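Local coordinates for Serine/threonine/tyrosine-interacting protein (Homo sapiens, PDB 2R0B) that lacks phosphatase activity and instead acts as a nuclear anchor for the kinases ERK1 and ERK2 and blocks assembly of FBXW7 into its ubiquitin ligase, at residues Ala21-Leu26 / Pro51-Leu56; Asn47-Asn52 / Leu94-Ala99. All blocks are in the same frame, centred on the assembly; numbering follows the deposited sequence.

Interaction 1. Residues Ala21-Leu26 / Pro51-Leu56; sequences AMKSKL and PNFQQL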
loop_
_atom_site.group_PDB
_atom_site.type_symbol
_atom_site.label_atom_id
_atom_site.label_comp_id
_atom_site.label_asym_id
_atom_site.label_seq_id
_atom_site.Cartn_x
_atom_site.Cartn_y
_atom_site.Cartn_z
ATOM N N ALA A 21 -8.740 7.958 -3.654
ATOM C CA ALA A 21 -9.130 8.421 -2.339
ATOM C C ALA A 21 -9.458 9.927 -2.324
ATOM O O ALA A 21 -9.435 10.562 -1.274
ATOM C CB ALA A 21 -8.051 8.055 -1.308
ATOM N N MET A 22 -9.810 10.455 -3.499
ATOM C CA MET A 22 -10.246 11.861 -3.664
ATOM C C MET A 22 -11.660 12.005 -3.108
ATOM O O MET A 22 -12.373 11.007 -2.985
ATOM C CB MET A 22 -10.264 12.242 -5.158
ATOM C CG MET A 22 -8.885 12.536 -5.822
ATOM S SD MET A 22 -9.001 13.084 -7.576
ATOM C CE MET A 22 -10.011 11.774 -8.270
ATOM N N LYS A 23 -12.075 13.242 -2.818
ATOM C CA LYS A 23 -13.419 13.504 -2.252
ATOM C C LYS A 23 -14.527 12.808 -3.027
ATOM O O LYS A 23 -15.427 12.194 -2.432
ATOM C CB LYS A 23 -13.730 15.016 -2.192
ATOM C CG LYS A 23 -12.991 15.825 -1.102
ATOM C CD LYS A 23 -13.090 15.228 0.299
ATOM C CE LYS A 23 -14.178 15.885 1.144
ATOM N NZ LYS A 23 -13.991 15.638 2.620
ATOM N N SER A 24 -14.448 12.904 -4.351
ATOM C CA SER A 24 -15.474 12.385 -5.256
ATOM C C SER A 24 -15.657 10.873 -5.190
ATOM O O SER A 24 -16.708 10.337 -5.602
ATOM C CB SER A 24 -15.149 12.796 -6.689
ATOM O OG SER A 24 -16.225 12.489 -7.555
ATOM N N LYS A 25 -14.644 10.176 -4.681
ATOM C CA LYS A 25 -14.687 8.710 -4.603
ATOM C C LYS A 25 -15.300 8.147 -3.317
ATOM O O LYS A 25 -15.324 6.924 -3.117
ATOM C CB LYS A 25 -13.291 8.101 -4.859
ATOM C CG LYS A 25 -12.830 8.192 -6.314
ATOM C CD LYS A 25 -13.512 7.146 -7.189
ATOM C CE LYS A 25 -13.224 7.331 -8.673
ATOM N NZ LYS A 25 -13.688 6.138 -9.437
ATOM N N LEU A 26 -15.810 9.011 -2.445
ATOM C CA LEU A 26 -16.436 8.525 -1.197
ATOM C C LEU A 26 -17.438 7.379 -1.405
ATOM O O LEU A 26 -17.314 6.354 -0.736
ATOM C CB LEU A 26 -17.082 9.654 -0.402
ATOM C CG LEU A 26 -17.598 9.261 0.982
ATOM C CD1 LEU A 26 -16.489 8.614 1.833
ATOM C CD2 LEU A 26 -18.147 10.496 1.663
ATOM N N PRO A 51 -4.931 13.061 3.191
ATOM C CA PRO A 51 -6.217 12.528 3.677
ATOM C C PRO A 51 -7.367 13.461 3.322
ATOM O O PRO A 51 -7.300 14.672 3.606
ATOM C CB PRO A 51 -6.014 12.472 5.189
ATOM C CG PRO A 51 -4.567 12.384 5.363
ATOM C CD PRO A 51 -3.995 13.276 4.310
ATOM N N ASN A 52 -8.389 12.923 2.662
ATOM C CA ASN A 52 -9.538 13.740 2.268
ATOM C C ASN A 52 -10.792 13.586 3.100
ATOM O O ASN A 52 -11.764 14.341 2.917
ATOM C CB ASN A 52 -9.867 13.540 0.786
ATOM C CG ASN A 52 -8.753 14.003 -0.118
ATOM O OD1 ASN A 52 -8.360 15.181 -0.093
ATOM N ND2 ASN A 52 -8.254 13.099 -0.939
ATOM N N PHE A 53 -10.783 12.624 4.013
ATOM C CA PHE A 53 -11.967 12.362 4.809
ATOM C C PHE A 53 -11.553 12.285 6.258
ATOM O O PHE A 53 -11.359 11.197 6.798
ATOM C CB PHE A 53 -12.661 11.088 4.337
ATOM C CG PHE A 53 -12.932 11.066 2.848
ATOM C CD1 PHE A 53 -14.002 11.778 2.305
ATOM C CD2 PHE A 53 -12.122 10.324 1.995
ATOM C CE1 PHE A 53 -14.240 11.764 0.926
ATOM C CE2 PHE A 53 -12.362 10.293 0.620
ATOM C CZ PHE A 53 -13.420 11.012 0.087
ATOM N N GLN A 54 -11.451 13.459 6.881
ATOM C CA GLN A 54 -10.889 13.585 8.231
ATOM C C GLN A 54 -11.665 12.766 9.247
ATOM O O GLN A 54 -11.079 12.170 10.156
ATOM C CB GLN A 54 -10.815 15.059 8.669
ATOM C CG GLN A 54 -10.218 16.024 7.611
ATOM C CD GLN A 54 -8.864 15.564 7.082
ATOM O OE1 GLN A 54 -7.992 15.144 7.849
ATOM N NE2 GLN A 54 -8.686 15.636 5.762
ATOM N N GLN A 55 -12.977 12.703 9.064
ATOM C CA GLN A 55 -13.856 12.153 10.080
ATOM C C GLN A 55 -14.310 10.724 9.803
ATOM O O GLN A 55 -14.879 10.092 10.681
ATOM C CB GLN A 55 -15.070 13.079 10.280
ATOM C CG GLN A 55 -14.765 14.405 10.983
ATOM C CD GLN A 55 -14.506 14.235 12.479
ATOM O OE1 GLN A 55 -13.413 13.830 12.893
ATOM N NE2 GLN A 55 -15.510 14.552 13.295
ATOM N N LEU A 56 -14.051 10.210 8.601
ATOM C CA LEU A 56 -14.655 8.949 8.168
ATOM C C LEU A 56 -13.745 7.724 8.153
ATOM O O LEU A 56 -14.230 6.593 8.115
ATOM C CB LEU A 56 -15.317 9.111 6.791
ATOM C CG LEU A 56 -16.484 10.106 6.679
ATOM C CD1 LEU A 56 -16.795 10.442 5.248
ATOM C CD2 LEU A 56 -17.739 9.583 7.376
HETATM O O HOH W 1 -8.240 10.390 1.293
#
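Asn52 and Phe53 meet the turn at Ala21-Leu26 in two ways, one polar and one apolar. On the polar side, Asn52 ND2 donates to Ala21 O at 2.8 Å; the acceptor lies close to the plane of the side-chain amide, while the donor stands above the carbonyl plane. The same carbonyl oxygen takes a second bond from a water, which in turn accepts from Asn52 N, 2.9 Å away, so the asparagine holds Ala21 O both directly and through solvent. In return, Lys23 NZ donates to Asn52 O at 2.6 Å, almost in line with the carbonyl bond (172°). Bends at chi2 (-51°) and chi3 bring the lysine chain across Asn52, with Lys23 CD 3.7 Å from Asn52 CB.

The apolar part centres on the Phe53 ring. Leu26 CD1 makes a CH-pi contact over one face, 4.1 Å from the centroid, and Asn52 CB lies over the opposite face. CZ reaches to 3.2 Å from Met22 O at the ring edge. Leu56 CD1 extends the patch by touching Leu26 CD2 at 3.8 Å.

Of the Phe53-Gln54-Gln55 motif that interacts with FBXW7, Phe53 alone packs against Ala21-Leu26. The turn leads into helix 26-31, the other loop into strand 58-63; the Tyr59 hydroxyl is hydrogen-bonded to Phe53 N, the Phe57 ring meets Phe53, and Ala21 rests on strand 93-96.

Interaction 2. Residues Asn47-Asn52 / Leu94-Ala99; sequences NFIKPN and LVHGNA. With SO4 (sulfate ion), chain B.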
loop_
_atom_site.group_PDB
_atom_site.type_symbol
_atom_site.label_atom_id
_atom_site.label_comp_id
_atom_site.label_asym_id
_atom_site.label_seq_id
_atom_site.Cartn_x
_atom_site.Cartn_y
_atom_site.Cartn_z
ATOM N N ASN A 47 0.315 18.670 -1.469
ATOM C CA ASN A 47 -0.759 19.524 -2.022
ATOM C C ASN A 47 -1.877 18.749 -2.721
ATOM O O ASN A 47 -3.029 19.192 -2.730
ATOM C CB ASN A 47 -0.219 20.627 -2.965
ATOM C CG ASN A 47 0.692 20.093 -4.093
ATOM O OD1 ASN A 47 1.398 19.085 -3.935
ATOM N ND2 ASN A 47 0.706 20.805 -5.228
ATOM N N PHE A 48 -1.553 17.613 -3.337
ATOM C CA PHE A 48 -2.585 16.853 -4.033
ATOM C C PHE A 48 -2.772 15.425 -3.517
ATOM O O PHE A 48 -3.747 14.772 -3.879
ATOM C CB PHE A 48 -2.394 16.875 -5.559
ATOM C CG PHE A 48 -1.179 16.125 -6.051
ATOM C CD1 PHE A 48 -1.308 14.885 -6.630
ATOM C CD2 PHE A 48 0.081 16.698 -6.000
ATOM C CE1 PHE A 48 -0.226 14.198 -7.138
ATOM C CE2 PHE A 48 1.201 16.013 -6.498
ATOM C CZ PHE A 48 1.052 14.748 -7.067
ATOM N N ILE A 49 -1.848 14.953 -2.675
ATOM C CA ILE A 49 -1.959 13.625 -2.080
ATOM C C ILE A 49 -2.012 13.771 -0.553
ATOM O O ILE A 49 -0.998 14.044 0.105
ATOM C CB ILE A 49 -0.823 12.671 -2.465
ATOM C CG1 ILE A 49 -0.636 12.580 -3.971
ATOM C CG2 ILE A 49 -1.117 11.244 -1.938
ATOM C CD1 ILE A 49 0.580 11.780 -4.351
ATOM N N LYS A 50 -3.199 13.569 -0.009
ATOM C CA LYS A 50 -3.461 13.861 1.393
ATOM C C LYS A 50 -4.746 13.179 1.871
ATOM O O LYS A 50 -5.559 12.742 1.055
ATOM C CB LYS A 50 -3.582 15.380 1.569
ATOM C CG LYS A 50 -4.921 15.934 1.104
ATOM C CD LYS A 50 -4.984 17.438 1.264
ATOM C CE LYS A 50 -4.643 18.156 -0.017
ATOM N NZ LYS A 50 -5.814 18.211 -0.970
ATOM N N PRO A 51 -4.931 13.061 3.191
ATOM C CA PRO A 51 -6.217 12.528 3.677
ATOM C C PRO A 51 -7.367 13.461 3.322
ATOM O O PRO A 51 -7.300 14.672 3.606
ATOM C CB PRO A 51 -6.014 12.472 5.189
ATOM C CG PRO A 51 -4.567 12.384 5.363
ATOM C CD PRO A 51 -3.995 13.276 4.310
ATOM N N ASN A 52 -8.389 12.923 2.662
ATOM C CA ASN A 52 -9.538 13.740 2.268
ATOM C C ASN A 52 -10.792 13.586 3.100
ATOM O O ASN A 52 -11.764 14.341 2.917
ATOM C CB ASN A 52 -9.867 13.540 0.786
ATOM C CG ASN A 52 -8.753 14.003 -0.118
ATOM O OD1 ASN A 52 -8.360 15.181 -0.093
ATOM N ND2 ASN A 52 -8.254 13.099 -0.939
ATOM N N LEU A 94 -7.283 0.520 2.062
ATOM C CA LEU A 94 -6.799 0.987 0.769
ATOM C C LEU A 94 -5.367 1.490 0.971
ATOM O O LEU A 94 -5.125 2.331 1.846
ATOM C CB LEU A 94 -7.679 2.121 0.221
ATOM C CG LEU A 94 -7.079 2.939 -0.943
ATOM C CD1 LEU A 94 -6.767 2.063 -2.177
ATOM C CD2 LEU A 94 -8.021 4.098 -1.306
ATOM N N VAL A 95 -4.421 0.957 0.201
ATOM C CA VAL A 95 -3.056 1.498 0.180
ATOM C C VAL A 95 -2.877 2.267 -1.133
ATOM O O VAL A 95 -3.069 1.710 -2.211
ATOM C CB VAL A 95 -1.993 0.393 0.219
ATOM C CG1 VAL A 95 -0.584 1.039 0.246
ATOM C CG2 VAL A 95 -2.218 -0.522 1.415
ATOM N N HIS A 96 -2.527 3.548 -1.046
ATOM C CA HIS A 96 -2.347 4.335 -2.249
ATOM C C HIS A 96 -1.077 5.164 -2.181
ATOM O O HIS A 96 -0.605 5.521 -1.088
ATOM C CB HIS A 96 -3.599 5.193 -2.575
ATOM C CG HIS A 96 -3.716 6.451 -1.767
ATOM N ND1 HIS A 96 -2.918 7.558 -1.993
ATOM C CD2 HIS A 96 -4.533 6.776 -0.733
ATOM C CE1 HIS A 96 -3.245 8.507 -1.133
ATOM N NE2 HIS A 96 -4.223 8.062 -0.366
ATOM N N GLY A 97 -0.512 5.433 -3.360
ATOM C CA GLY A 97 0.617 6.327 -3.473
ATOM C C GLY A 97 0.186 7.470 -4.374
ATOM O O GLY A 97 -0.916 8.013 -4.227
ATOM N N ASN A 98 1.055 7.840 -5.312
ATOM C CA ASN A 98 0.691 8.767 -6.368
ATOM C C ASN A 98 0.154 7.952 -7.547
ATOM O O ASN A 98 -1.051 7.993 -7.843
ATOM C CB ASN A 98 1.924 9.609 -6.738
ATOM C CG ASN A 98 1.666 10.589 -7.856
ATOM O OD1 ASN A 98 0.727 10.429 -8.637
ATOM N ND2 ASN A 98 2.536 11.606 -7.969
ATOM N N ALA A 99 1.036 7.171 -8.170
ATOM C CA ALA A 99 0.703 6.371 -9.342
ATOM C C ALA A 99 0.200 4.964 -8.995
ATOM O O ALA A 99 -0.419 4.331 -9.839
ATOM C CB ALA A 99 1.923 6.270 -10.321
HETATM S S SO4 B . 3.850 5.269 -6.238
HETATM O O1 SO4 B . 3.820 4.712 -7.590
HETATM O O2 SO4 B . 5.249 5.263 -5.830
HETATM O O3 SO4 B . 3.407 6.660 -6.219
HETATM O O4 SO4 B . 3.024 4.491 -5.317
HETATM O O HOH W 2 -5.865 10.045 0.384
#
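Ile49 and Asn98 touch at the rim of the phosphate-binding loop (P-loop) of the protein tyrosine phosphatase fold, which here follows strand 93-96 and cradles a sulfate ion, probably from the crystallisation liquor. Gly97 stands where active relatives carry the cysteine nucleophile, in keeping with a pseudophosphatase. Asn98 N and Ala99 N both donate to sulfate O3, the former at 2.8 Å. Ile101 N, Ser102 N, Arg103 NE and Ser104 OG complete the grip, so the anion pocket persists in this inactive protein.

The two segments meet mainly through the branches of Ile49. Its CD1 presses on Asn98 CB at 3.5 Å, the two side chains crossing at about a right angle, while CG2, anti to the backbone N, approaches His96 CE1 at 3.6 Å in the plane of the imidazole. That ring is fixed from both nitrogens. ND1 donates to Gly97 O at 3.0 Å, nearly straight (171°) and on a carbonyl lone pair; NE2 shares a water, 2.7 Å away, that donates to Lys50 O. Further out, Phe48 CZ lies 3.6 Å from Asn98 ND2, which sits near the ring plane; ring and amide are steeply tilted, 77° apart, and ND2 is hydrogen-bonded to Glu45 OE2.

Around the contact, Tyr18 meets Phe48 edge-to-face and also packs on Ile49. His96 lies against Ile37 and Cys39 of strand 36-41, and Asn98 touches Arg103 at the start of helix 103-116.

Overall arrangement
Interactions 1 and 2 lie on the same side of the chain's centre, their own centres about 10 Å apart, and the loop between strands 36-41 and 58-63 serves both. Along the chain 21-26 comes first, this loop next and 94-99 last. The loop's earlier part, 47-52, faces the P-loop in interaction 2; its later part, 51-56, faces the turn that leads into helix 26-31 in interaction 1. The far partners touch as well, Ala21 CB packing on His96 CD2 at 3.8 Å. One loop of this dual-specificity phosphatase domain thus runs from beside the anion pocket to the FBXW7-interacting motif, illustrating how a pseudophosphatase can combine an inherited site with a protein-binding surface.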